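Local coordinates for fucolectin-related protein (Streptococcus pneumoniae, PDB 2WMF) that probably hydrolyses host blood-group carbohydrate antigens as a family 98 glycoside hydrolase, the part in the crystal being its catalytic module, at residues T195-S200 / S232-N237; E384-I389 / A393-K398; R262-Y267 / S501-K506; P43-D48 / E293-T298. All coordinates share one frame; numbering follows the deposited sequence.

Interaction 1: T195-S200 / S232-N237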
loop_
_atom_site.group_PDB
_atom_site.type_symbol
_atom_site.label_atom_id
_atom_site.label_comp_id
_atom_site.label_asym_id
_atom_site.label_seq_id
_atom_site.Cartn_x
_atom_site.Cartn_y
_atom_site.Cartn_z
ATOM N N THR A 195 -24.678 -13.608 -1.610
ATOM C CA THR A 195 -24.820 -12.714 -2.767
ATOM C C THR A 195 -23.454 -12.238 -3.264
ATOM O O THR A 195 -23.155 -12.266 -4.454
ATOM C CB THR A 195 -25.763 -11.535 -2.466
ATOM O OG1 THR A 195 -27.006 -12.025 -1.911
ATOM C CG2 THR A 195 -26.079 -10.665 -3.762
ATOM N N PHE A 196 -22.619 -11.775 -2.344
ATOM C CA PHE A 196 -21.305 -11.270 -2.710
ATOM C C PHE A 196 -20.354 -12.385 -3.153
ATOM O O PHE A 196 -19.567 -12.194 -4.092
ATOM C CB PHE A 196 -20.682 -10.394 -1.617
ATOM C CG PHE A 196 -19.556 -9.577 -2.139
ATOM C CD1 PHE A 196 -19.816 -8.483 -2.956
ATOM C CD2 PHE A 196 -18.225 -9.917 -1.904
ATOM C CE1 PHE A 196 -18.799 -7.740 -3.506
ATOM C CE2 PHE A 196 -17.201 -9.182 -2.481
ATOM C CZ PHE A 196 -17.478 -8.081 -3.248
ATOM N N PHE A 197 -20.409 -13.541 -2.491
ATOM C CA PHE A 197 -19.598 -14.695 -2.904
ATOM C C PHE A 197 -19.924 -15.117 -4.348
ATOM O O PHE A 197 -19.010 -15.309 -5.187
ATOM C CB PHE A 197 -19.729 -15.831 -1.899
ATOM C CG PHE A 197 -18.934 -17.058 -2.243
ATOM C CD1 PHE A 197 -17.543 -17.021 -2.309
ATOM C CD2 PHE A 197 -19.563 -18.283 -2.436
ATOM C CE1 PHE A 197 -16.821 -18.157 -2.605
ATOM C CE2 PHE A 197 -18.836 -19.423 -2.715
ATOM C CZ PHE A 197 -17.469 -19.362 -2.791
ATOM N N GLU A 198 -21.215 -15.228 -4.657
ATOM C CA GLU A 198 -21.661 -15.539 -6.008
ATOM C C GLU A 198 -21.198 -14.464 -7.013
ATOM O O GLU A 198 -20.687 -14.787 -8.113
ATOM C CB GLU A 198 -23.179 -15.711 -6.061
ATOM C CG GLU A 198 -23.766 -15.725 -7.440
ATOM C CD GLU A 198 -23.562 -17.013 -8.190
ATOM O OE1 GLU A 198 -23.949 -17.048 -9.395
ATOM O OE2 GLU A 198 -23.069 -18.002 -7.610
ATOM N N ALA A 199 -21.408 -13.192 -6.677
ATOM C CA ALA A 199 -20.956 -12.092 -7.575
ATOM C C ALA A 199 -19.445 -12.107 -7.805
ATOM O O ALA A 199 -18.969 -11.790 -8.904
ATOM C CB ALA A 199 -21.428 -10.730 -7.063
ATOM N N SER A 200 -18.692 -12.434 -6.754
ATOM C CA SER A 200 -17.227 -12.511 -6.876
ATOM C C SER A 200 -16.789 -13.624 -7.845
ATOM O O SER A 200 -15.893 -13.455 -8.677
ATOM C CB SER A 200 -16.560 -12.684 -5.507
ATOM O OG SER A 200 -16.821 -11.535 -4.704
ATOM N N SER A 232 -7.456 -17.226 -4.625
ATOM C CA SER A 232 -8.609 -18.119 -4.733
ATOM C C SER A 232 -9.507 -17.862 -5.954
ATOM O O SER A 232 -10.512 -18.557 -6.133
ATOM C CB SER A 232 -9.462 -18.011 -3.457
ATOM O OG SER A 232 -8.753 -18.387 -2.274
ATOM N N GLY A 233 -9.163 -16.839 -6.734
ATOM C CA GLY A 233 -9.910 -16.497 -7.946
ATOM C C GLY A 233 -11.151 -15.671 -7.729
ATOM O O GLY A 233 -11.995 -15.562 -8.635
ATOM N N LEU A 234 -11.313 -15.085 -6.552
ATOM C CA LEU A 234 -12.494 -14.270 -6.243
ATOM C C LEU A 234 -12.384 -12.795 -6.671
ATOM O O LEU A 234 -13.385 -12.111 -6.742
ATOM C CB LEU A 234 -12.804 -14.383 -4.748
ATOM C CG LEU A 234 -13.170 -15.790 -4.256
ATOM C CD1 LEU A 234 -13.289 -15.854 -2.723
ATOM C CD2 LEU A 234 -14.461 -16.313 -4.927
ATOM N N CYS A 235 -11.166 -12.311 -6.946
ATOM C CA CYS A 235 -10.955 -10.968 -7.489
ATOM C C CYS A 235 -9.659 -11.035 -8.322
ATOM O O CYS A 235 -8.713 -11.758 -7.987
ATOM C CB CYS A 235 -10.869 -9.922 -6.368
ATOM S SG CYS A 235 -9.562 -10.204 -5.107
ATOM N N ASP A 236 -9.610 -10.314 -9.431
ATOM C CA ASP A 236 -8.422 -10.460 -10.306
ATOM C C ASP A 236 -7.221 -9.621 -9.864
ATOM O O ASP A 236 -6.107 -9.768 -10.394
ATOM C CB ASP A 236 -8.781 -10.161 -11.762
ATOM C CG ASP A 236 -9.407 -11.348 -12.484
ATOM O OD1 ASP A 236 -9.894 -12.262 -11.797
ATOM O OD2 ASP A 236 -9.408 -11.327 -13.752
ATOM N N ASN A 237 -7.485 -8.694 -8.953
ATOM C CA ASN A 237 -6.460 -7.807 -8.410
ATOM C C ASN A 237 -6.781 -7.544 -6.957
ATOM O O ASN A 237 -7.958 -7.536 -6.553
ATOM C CB ASN A 237 -6.440 -6.468 -9.177
ATOM C CG ASN A 237 -5.973 -6.642 -10.603
ATOM O OD1 ASN A 237 -4.767 -6.755 -10.855
ATOM N ND2 ASN A 237 -6.934 -6.697 -11.571
#
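L234 reaches from the loop behind helix 219-231 toward helix 194-203 and lodges between S200 and F197. The closer part of the contact lies at S200, where S200 CA and L234 CA are 5.1 Å apart. There CB of S200 sits 3.5 Å from the carbonyl O of L234 and 4.2 Å from its CB. The two carbonyl oxygens, S200 O and L234 O, are 3.4 Å apart; both are acceptors, so they are neighbours without being bonded. The hydroxyl of S200 turns back into its own helix and donates to F196 O (OG to O 2.9 Å). That oxygen also takes the amide of S200, the two donors arriving from opposite faces of the carbonyl plane, which keeps the serine's polar end occupied inside the helix. The looser part is the partly exposed F197. Its ring, carried out with CG anti to the backbone N (chi1 180°), meets L234 through a single methyl, CD2 lying 3.8 Å from CE1 at an oblique angle. Next to L234, G233 ends the preceding helix in a Schellman motif, its positive phi (82°) suiting glycine, and this turn sends the chain toward helix 194-203. M191 of helix 184-192 touches F197, S200 and L234 alike, while S200 and C235 rest on L207, so the contact joins the helix before strand 207-212 to the alpha-to-beta loop leading into the next strand, 237-243.

Interaction 2: E384-I389 / A393-K398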
loop_
_atom_site.group_PDB
_atom_site.type_symbol
_atom_site.label_atom_id
_atom_site.label_comp_id
_atom_site.label_asym_id
_atom_site.label_seq_id
_atom_site.Cartn_x
_atom_site.Cartn_y
_atom_site.Cartn_z
ATOM N N GLU A 384 -10.826 -29.368 -1.526
ATOM C CA GLU A 384 -10.467 -29.933 -2.830
ATOM C C GLU A 384 -9.994 -28.852 -3.789
ATOM O O GLU A 384 -9.048 -29.056 -4.573
ATOM C CB GLU A 384 -11.665 -30.643 -3.465
ATOM C CG GLU A 384 -11.570 -32.143 -3.478
ATOM C CD GLU A 384 -11.950 -32.856 -2.165
ATOM O OE1 GLU A 384 -11.508 -34.036 -2.005
ATOM O OE2 GLU A 384 -12.699 -32.295 -1.316
ATOM N N LYS A 385 -10.652 -27.695 -3.730
ATOM C CA LYS A 385 -10.263 -26.542 -4.549
ATOM C C LYS A 385 -8.871 -26.005 -4.164
ATOM O O LYS A 385 -8.043 -25.664 -5.025
ATOM C CB LYS A 385 -11.308 -25.435 -4.454
ATOM C CG LYS A 385 -11.103 -24.280 -5.437
ATOM C CD LYS A 385 -10.984 -24.773 -6.893
ATOM C CE LYS A 385 -10.909 -23.643 -7.889
ATOM N NZ LYS A 385 -10.267 -24.192 -9.179
ATOM N N ILE A 386 -8.595 -25.972 -2.865
ATOM C CA ILE A 386 -7.265 -25.553 -2.400
ATOM C C ILE A 386 -6.175 -26.463 -2.956
ATOM O O ILE A 386 -5.122 -26.000 -3.422
ATOM C CB ILE A 386 -7.198 -25.484 -0.855
ATOM C CG1 ILE A 386 -8.230 -24.483 -0.339
ATOM C CG2 ILE A 386 -5.767 -25.124 -0.388
ATOM C CD1 ILE A 386 -8.344 -24.427 1.215
ATOM N N SER A 387 -6.439 -27.769 -2.883
ATOM C CA SER A 387 -5.511 -28.786 -3.354
ATOM C C SER A 387 -5.270 -28.587 -4.849
ATOM O O SER A 387 -4.162 -28.760 -5.340
ATOM C CB SER A 387 -6.080 -30.189 -3.080
ATOM O OG SER A 387 -6.193 -30.470 -1.692
ATOM N N SER A 388 -6.312 -28.183 -5.560
ATOM C CA SER A 388 -6.236 -27.876 -6.979
ATOM C C SER A 388 -5.401 -26.644 -7.305
ATOM O O SER A 388 -4.612 -26.640 -8.259
ATOM C CB SER A 388 -7.652 -27.688 -7.536
ATOM O OG SER A 388 -7.596 -27.458 -8.908
ATOM N N ILE A 389 -5.555 -25.594 -6.493
ATOM C CA ILE A 389 -4.834 -24.339 -6.719
ATOM C C ILE A 389 -3.353 -24.465 -6.262
ATOM O O ILE A 389 -2.463 -23.967 -6.937
ATOM C CB ILE A 389 -5.498 -23.184 -5.945
ATOM C CG1 ILE A 389 -6.909 -22.891 -6.481
ATOM C CG2 ILE A 389 -4.675 -21.906 -6.050
ATOM C CD1 ILE A 389 -7.805 -22.092 -5.501
ATOM N N ALA A 393 1.312 -27.304 -1.652
ATOM C CA ALA A 393 1.282 -26.646 -0.325
ATOM C C ALA A 393 0.658 -27.519 0.764
ATOM O O ALA A 393 -0.315 -28.240 0.512
ATOM C CB ALA A 393 0.522 -25.336 -0.423
ATOM N N LYS A 394 1.183 -27.416 1.985
ATOM C CA LYS A 394 0.512 -27.978 3.141
ATOM C C LYS A 394 -0.695 -27.131 3.452
ATOM O O LYS A 394 -0.606 -25.891 3.450
ATOM C CB LYS A 394 1.431 -27.989 4.355
ATOM C CG LYS A 394 0.717 -28.306 5.688
ATOM C CD LYS A 394 0.416 -29.801 5.848
ATOM C CE LYS A 394 0.039 -30.133 7.301
ATOM N NZ LYS A 394 -0.141 -31.610 7.466
ATOM N N ILE A 395 -1.831 -27.777 3.687
ATOM C CA ILE A 395 -3.022 -27.052 4.136
ATOM C C ILE A 395 -3.107 -27.115 5.684
ATOM O O ILE A 395 -3.347 -28.171 6.288
ATOM C CB ILE A 395 -4.311 -27.580 3.471
ATOM C CG1 ILE A 395 -4.173 -27.597 1.944
ATOM C CG2 ILE A 395 -5.562 -26.756 3.917
ATOM C CD1 ILE A 395 -5.346 -28.236 1.260
ATOM N N LEU A 396 -2.850 -25.989 6.326
ATOM C CA LEU A 396 -2.983 -25.882 7.803
ATOM C C LEU A 396 -4.401 -25.454 8.124
ATOM O O LEU A 396 -4.988 -24.679 7.388
ATOM C CB LEU A 396 -1.991 -24.867 8.392
ATOM C CG LEU A 396 -0.529 -25.318 8.394
ATOM C CD1 LEU A 396 0.391 -24.162 8.757
ATOM C CD2 LEU A 396 -0.341 -26.518 9.331
ATOM N N THR A 397 -4.952 -25.986 9.201
ATOM C CA THR A 397 -6.223 -25.514 9.733
ATOM C C THR A 397 -6.033 -25.296 11.241
ATOM O O THR A 397 -4.964 -25.596 11.800
ATOM C CB THR A 397 -7.356 -26.536 9.511
ATOM O OG1 THR A 397 -7.184 -27.657 10.390
ATOM C CG2 THR A 397 -7.458 -26.998 8.047
ATOM N N LYS A 398 -7.040 -24.731 11.896
ATOM C CA LYS A 398 -6.923 -24.422 13.297
ATOM C C LYS A 398 -6.730 -25.692 14.114
ATOM O O LYS A 398 -6.121 -25.626 15.163
ATOM C CB LYS A 398 -8.154 -23.694 13.800
ATOM C CG LYS A 398 -8.005 -23.166 15.272
ATOM C CD LYS A 398 -9.142 -22.253 15.672
ATOM C CE LYS A 398 -9.124 -22.040 17.173
ATOM N NZ LYS A 398 -10.131 -21.089 17.527
#
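I386 and I395 make the apolar part of this contact, one branched side chain from helix 383-389 meeting another from strand 394-396. The methyl CG2 of I386 lies 3.5 Å from CD1 of I395 and 3.8 Å from its CG1, so the strand residue lays its longer branch, CG1 and CD1, against the short branch of the helix residue. In I386 that short branch stands anti to the backbone N while CG1 takes the place beside it (chi1 -60°), which turns CG2 to the strand. The two side chains pass at a slant. The polar residue at the border is S387, exposed, whose OG comes 3.8 Å from CD1 of I395, a van der Waals approach only; this hydroxyl has a weak hydrogen bond to K383 O, one turn back in the helix. Backbone contact is absent, the nearest CA atoms being 7.7 Å apart (S387 and A393). Behind the pair, W340 of strand 337-340 touches both isoleucines, and V338 adds to the bed under I386. Strand 376-377, helix 383-389 and strand 394-396 follow one another as a beta-alpha-beta crossover, its two parallel strands flanking strand 337-340 in a small sheet.

Interaction 3: R262-Y267 / S501-K506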
loop_
_atom_site.group_PDB
_atom_site.type_symbol
_atom_site.label_atom_id
_atom_site.label_comp_id
_atom_site.label_asym_id
_atom_site.label_seq_id
_atom_site.Cartn_x
_atom_site.Cartn_y
_atom_site.Cartn_z
ATOM N N ARG A 262 -1.392 13.976 20.455
ATOM C CA ARG A 262 -1.672 13.876 18.998
ATOM C C ARG A 262 -2.571 15.010 18.508
ATOM O O ARG A 262 -3.358 15.609 19.264
ATOM C CB ARG A 262 -2.306 12.545 18.649
ATOM C CG ARG A 262 -3.750 12.421 19.160
ATOM C CD ARG A 262 -4.311 11.063 18.923
ATOM N NE ARG A 262 -5.625 10.916 19.556
ATOM C CZ ARG A 262 -6.441 9.881 19.374
ATOM N NH1 ARG A 262 -6.114 8.898 18.565
ATOM N NH2 ARG A 262 -7.611 9.821 19.991
ATOM N N ASP A 263 -2.468 15.288 17.220
ATOM C CA ASP A 263 -3.441 16.119 16.523
ATOM C C ASP A 263 -3.357 15.843 15.016
ATOM O O ASP A 263 -2.742 14.825 14.627
ATOM C CB ASP A 263 -3.396 17.630 16.928
ATOM C CG ASP A 263 -2.092 18.339 16.613
ATOM O OD1 ASP A 263 -1.460 18.067 15.558
ATOM O OD2 ASP A 263 -1.695 19.207 17.450
ATOM N N MET A 264 -4.007 16.659 14.181
ATOM C CA MET A 264 -3.997 16.392 12.729
ATOM C C MET A 264 -2.576 16.329 12.184
ATOM O O MET A 264 -2.332 15.652 11.187
ATOM C CB MET A 264 -4.817 17.416 11.923
ATOM C CG MET A 264 -6.301 17.283 12.114
ATOM S SD MET A 264 -7.261 18.360 11.049
ATOM C CE MET A 264 -7.015 19.902 11.956
ATOM N N ARG A 265 -1.626 17.004 12.833
ATOM C CA ARG A 265 -0.250 16.933 12.365
ATOM C C ARG A 265 0.281 15.471 12.358
ATOM O O ARG A 265 1.222 15.137 11.628
ATOM C CB ARG A 265 0.605 17.873 13.191
ATOM C CG ARG A 265 0.297 19.303 12.921
ATOM C CD ARG A 265 1.092 20.249 13.784
ATOM N NE ARG A 265 0.590 20.250 15.156
ATOM C CZ ARG A 265 0.899 21.181 16.070
ATOM N NH1 ARG A 265 1.772 22.125 15.786
ATOM N NH2 ARG A 265 0.346 21.132 17.274
ATOM N N SER A 266 -0.308 14.616 13.185
ATOM C CA SER A 266 0.037 13.194 13.207
ATOM C C SER A 266 -0.174 12.522 11.856
ATOM O O SER A 266 0.612 11.645 11.457
ATOM C CB SER A 266 -0.714 12.460 14.339
ATOM O OG SER A 266 -0.449 13.030 15.627
ATOM N N TYR A 267 -1.213 12.910 11.112
ATOM C CA TYR A 267 -1.400 12.246 9.811
ATOM C C TYR A 267 -0.394 12.719 8.760
ATOM O O TYR A 267 -0.305 12.144 7.658
ATOM C CB TYR A 267 -2.838 12.327 9.302
ATOM C CG TYR A 267 -3.420 13.668 8.909
ATOM C CD1 TYR A 267 -2.784 14.517 7.998
ATOM C CD2 TYR A 267 -4.722 14.030 9.338
ATOM C CE1 TYR A 267 -3.384 15.734 7.605
ATOM C CE2 TYR A 267 -5.328 15.236 8.932
ATOM C CZ TYR A 267 -4.669 16.089 8.078
ATOM O OH TYR A 267 -5.306 17.249 7.649
ATOM N N SER A 501 -10.836 17.032 15.783
ATOM C CA SER A 501 -12.213 17.539 15.804
ATOM C C SER A 501 -12.420 18.679 14.771
ATOM O O SER A 501 -13.568 19.030 14.462
ATOM C CB SER A 501 -12.624 18.003 17.191
ATOM O OG SER A 501 -11.888 19.133 17.537
ATOM N N LYS A 502 -11.318 19.236 14.245
ATOM C CA LYS A 502 -11.394 20.268 13.219
ATOM C C LYS A 502 -11.135 19.731 11.803
ATOM O O LYS A 502 -10.907 20.526 10.871
ATOM C CB LYS A 502 -10.404 21.389 13.526
ATOM C CG LYS A 502 -10.529 22.002 14.915
ATOM C CD LYS A 502 -11.897 22.531 15.176
ATOM C CE LYS A 502 -11.953 23.263 16.534
ATOM N NZ LYS A 502 -13.410 23.493 16.828
ATOM N N SER A 503 -11.155 18.404 11.649
ATOM C CA SER A 503 -11.193 17.798 10.308
ATOM C C SER A 503 -12.355 18.431 9.522
ATOM O O SER A 503 -13.445 18.652 10.080
ATOM C CB SER A 503 -11.444 16.284 10.359
ATOM O OG SER A 503 -10.406 15.569 10.966
ATOM N N TRP A 504 -12.124 18.759 8.255
ATOM C CA TRP A 504 -13.154 19.324 7.388
ATOM C C TRP A 504 -13.539 20.776 7.793
ATOM O O TRP A 504 -14.509 21.313 7.249
ATOM C CB TRP A 504 -14.413 18.442 7.230
ATOM C CG TRP A 504 -14.135 17.009 6.909
ATOM C CD1 TRP A 504 -14.440 15.937 7.684
ATOM C CD2 TRP A 504 -13.466 16.488 5.752
ATOM N NE1 TRP A 504 -14.023 14.794 7.091
ATOM C CE2 TRP A 504 -13.411 15.090 5.906
ATOM C CE3 TRP A 504 -12.934 17.060 4.596
ATOM C CZ2 TRP A 504 -12.823 14.239 4.938
ATOM C CZ3 TRP A 504 -12.371 16.216 3.631
ATOM C CH2 TRP A 504 -12.309 14.831 3.817
ATOM N N LYS A 505 -12.741 21.404 8.656
ATOM C CA LYS A 505 -12.950 22.794 9.100
ATOM C C LYS A 505 -11.727 23.681 8.810
ATOM O O LYS A 505 -10.698 23.201 8.328
ATOM C CB LYS A 505 -13.320 22.809 10.598
ATOM C CG LYS A 505 -14.568 22.005 10.928
ATOM C CD LYS A 505 -14.938 22.108 12.397
ATOM C CE LYS A 505 -16.321 21.528 12.726
ATOM N NZ LYS A 505 -16.547 20.087 12.337
ATOM N N LYS A 506 -11.836 24.984 9.100
ATOM C CA LYS A 506 -10.801 25.959 8.744
ATOM C C LYS A 506 -9.403 25.631 9.282
ATOM O O LYS A 506 -8.396 25.875 8.615
ATOM C CB LYS A 506 -11.227 27.386 9.217
ATOM C CG LYS A 506 -11.315 27.557 10.729
ATOM C CD LYS A 506 -11.706 29.007 11.122
ATOM C CE LYS A 506 -11.283 29.300 12.561
ATOM N NZ LYS A 506 -12.335 30.036 13.278
#
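M264 extends its thioether across to the loop 501-506 and meets it at K502 and S503. Sulfur and terminal methyl share the contact: CE of M264 lies 4.0 Å from CB of K502, while SD rests against the backbone of S503. The sulfur is 3.9 Å from the amide N of S503 and 4.2 Å from its OG. A bend at chi3 (-77°) folds the methyl toward K502, and the methionine and lysine chains cross at about a right angle, the lysine's end leading away from the contact. In the next shell, K502 to K505 form a type II beta turn, closed by K505 N to K502 O, with K505 as N-cap of helix 506-517. S503 OG, though near the sulfur, bonds to A500 O. On the other side M264 is held by its neighbours in sequence. D263 forms an Asx turn, OD1 taking the amide of R265 on its anti lone pair (2.9 Å, N to OD1). The guanidinium of R265 then grips the same carboxylate side-on, NE to OD1 at 3.0 Å and NH2 to OD2 at 2.8 Å, both on syn lone pairs and nearly in the guanidinium plane. R265 NH1 also bonds to M491 O and L494 O. Over the ring of Y267 the carbonyl O of M264 stands 3.2 Å above the plane, and Y267 OH bonds to E508 of helix 506-517. The direct touch is van der Waals in kind, a thioether against backbone and a lysine CB, and probably sets little direction; the salt bridge and turns fix where the methionine starts.

Interaction 4: P43-D48 / E293-T298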
loop_
_atom_site.group_PDB
_atom_site.type_symbol
_atom_site.label_atom_id
_atom_site.label_comp_id
_atom_site.label_asym_id
_atom_site.label_seq_id
_atom_site.Cartn_x
_atom_site.Cartn_y
_atom_site.Cartn_z
ATOM N N PRO A 43 -6.580 10.816 -4.570
ATOM C CA PRO A 43 -7.912 11.288 -4.259
ATOM C C PRO A 43 -8.135 12.800 -4.139
ATOM O O PRO A 43 -7.259 13.544 -3.637
ATOM C CB PRO A 43 -8.185 10.654 -2.895
ATOM C CG PRO A 43 -6.846 10.657 -2.255
ATOM C CD PRO A 43 -5.807 10.554 -3.334
ATOM N N LEU A 44 -9.309 13.218 -4.608
ATOM C CA LEU A 44 -9.888 14.557 -4.359
ATOM C C LEU A 44 -11.211 14.411 -3.553
ATOM O O LEU A 44 -11.926 13.404 -3.623
ATOM C CB LEU A 44 -10.187 15.244 -5.709
ATOM C CG LEU A 44 -8.962 15.624 -6.565
ATOM C CD1 LEU A 44 -9.420 16.043 -8.014
ATOM C CD2 LEU A 44 -7.997 16.709 -5.910
ATOM N N TYR A 45 -11.555 15.470 -2.822
ATOM C CA TYR A 45 -12.636 15.450 -1.826
ATOM C C TYR A 45 -13.574 16.641 -2.035
ATOM O O TYR A 45 -13.122 17.780 -2.193
ATOM C CB TYR A 45 -12.059 15.463 -0.403
ATOM C CG TYR A 45 -11.244 14.228 -0.158
ATOM C CD1 TYR A 45 -11.795 13.100 0.399
ATOM C CD2 TYR A 45 -9.915 14.185 -0.535
ATOM C CE1 TYR A 45 -11.035 11.946 0.578
ATOM C CE2 TYR A 45 -9.144 13.035 -0.371
ATOM C CZ TYR A 45 -9.722 11.912 0.188
ATOM O OH TYR A 45 -8.965 10.761 0.371
ATOM N N GLY A 46 -14.881 16.367 -2.013
ATOM C CA GLY A 46 -15.886 17.395 -2.164
ATOM C C GLY A 46 -15.910 18.398 -1.032
ATOM O O GLY A 46 -15.688 18.067 0.120
ATOM N N ASN A 47 -16.098 19.654 -1.396
ATOM C CA ASN A 47 -16.445 20.724 -0.459
ATOM C C ASN A 47 -17.877 21.153 -0.758
ATOM O O ASN A 47 -18.276 21.231 -1.913
ATOM C CB ASN A 47 -15.490 21.922 -0.636
ATOM C CG ASN A 47 -15.519 22.901 0.563
ATOM O OD1 ASN A 47 -16.043 22.581 1.625
ATOM N ND2 ASN A 47 -14.936 24.073 0.393
ATOM N N ASP A 48 -18.638 21.480 0.273
ATOM C CA ASP A 48 -20.039 21.944 0.079
ATOM C C ASP A 48 -20.049 23.464 -0.089
ATOM O O ASP A 48 -20.938 24.167 0.424
ATOM C CB ASP A 48 -20.929 21.480 1.244
ATOM C CG ASP A 48 -20.438 21.935 2.606
ATOM O OD1 ASP A 48 -19.296 22.439 2.762
ATOM O OD2 ASP A 48 -21.247 21.833 3.549
ATOM N N GLU A 293 -4.337 7.724 2.060
ATOM C CA GLU A 293 -4.788 8.861 2.865
ATOM C C GLU A 293 -3.678 9.142 3.870
ATOM O O GLU A 293 -2.804 8.323 4.045
ATOM C CB GLU A 293 -6.067 8.489 3.645
ATOM C CG GLU A 293 -7.262 8.126 2.822
ATOM C CD GLU A 293 -8.563 7.935 3.645
ATOM O OE1 GLU A 293 -8.778 8.690 4.636
ATOM O OE2 GLU A 293 -9.359 7.028 3.293
ATOM N N CYS A 294 -3.691 10.283 4.558
ATOM C CA CYS A 294 -4.512 11.485 4.292
ATOM C C CYS A 294 -3.845 12.378 3.226
ATOM O O CYS A 294 -2.672 12.763 3.367
ATOM C CB CYS A 294 -4.627 12.296 5.569
ATOM S SG CYS A 294 -5.496 13.891 5.372
ATOM N N ALA A 295 -4.620 12.704 2.180
ATOM C CA ALA A 295 -4.158 13.356 0.951
ATOM C C ALA A 295 -3.519 14.704 1.152
ATOM O O ALA A 295 -2.705 15.123 0.340
ATOM C CB ALA A 295 -5.338 13.483 -0.042
ATOM N N ALA A 296 -3.827 15.364 2.283
ATOM C CA ALA A 296 -3.121 16.595 2.601
ATOM C C ALA A 296 -1.635 16.377 2.768
ATOM O O ALA A 296 -0.835 17.308 2.510
ATOM C CB ALA A 296 -3.712 17.331 3.847
ATOM N N TYR A 297 -1.276 15.194 3.270
ATOM C CA TYR A 297 0.104 14.769 3.364
ATOM C C TYR A 297 0.567 13.926 2.183
ATOM O O TYR A 297 1.640 14.139 1.655
ATOM C CB TYR A 297 0.290 13.941 4.630
ATOM C CG TYR A 297 1.702 13.437 4.879
ATOM C CD1 TYR A 297 2.789 14.290 4.867
ATOM C CD2 TYR A 297 1.941 12.084 5.189
ATOM C CE1 TYR A 297 4.044 13.852 5.162
ATOM C CE2 TYR A 297 3.200 11.638 5.482
ATOM C CZ TYR A 297 4.267 12.494 5.463
ATOM O OH TYR A 297 5.561 12.065 5.768
ATOM N N THR A 298 -0.264 12.977 1.799
ATOM C CA THR A 298 0.134 11.927 0.838
ATOM C C THR A 298 -0.033 12.340 -0.642
ATOM O O THR A 298 0.421 11.593 -1.515
ATOM C CB THR A 298 -0.611 10.583 1.093
ATOM O OG1 THR A 298 -2.026 10.777 1.076
ATOM C CG2 THR A 298 -0.248 9.973 2.456
HETATM O O HOH W 1 -7.257 11.608 2.312
#
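E293 closes the last barrel strand and brings its CG 4.0 Å from OH of Y45, the phenol and the glutamate chain crossing at about a right angle. The ring and carboxylate planes stand 62° apart, and E293 OE2 forms a weak, long ion pair with K212. C294 follows through a cis peptide bond and serves as N-cap of the short helix 295-298; its carbonyl O collects the amides of Y297 and T298 from opposite faces. P43 and Y45 belong to strand 39-45, the first of the eight parallel strands, so the contact sits at the C-terminal ends of strands 1 and 8, where the (beta/alpha)8 barrel closes; in such barrels this end carries the active site. A295 is next, and its methyl nests between the two residues of the first strand: CB is 3.8 Å from CE2 of Y45 and 3.9 Å from CG of P43. Its amide N donates to a water (2.9 Å), which is also 2.7 Å from OH of Y45, so a single water bridges the phenol to the first turn of the helix. W55 meets the Y45 ring edge-to-face. Further along, A296 lies against W55, and Y297 bonds through OH to E270 O.

From the N terminus, strand 39-45 enters first, and interaction 4 closes its long loop only at 293-298, joining strands 1 and 8 of the barrel. Interaction 1 is nested inside that loop and packs helix 194-203 against the turn before strand 237-243. Segment 262-267 also falls within it, but its partner 501-506 lies far downstream, so interactions 3 and 4 cross; they touch, Y267 against C294, A296 and Y297, and W504 against Y45, tying the C-terminal region to the barrel. Interaction 2, a short local loop, is nested within interaction 3 but lies on the opposite side of the chain's centre, touching interaction 1 where I389 meets S232.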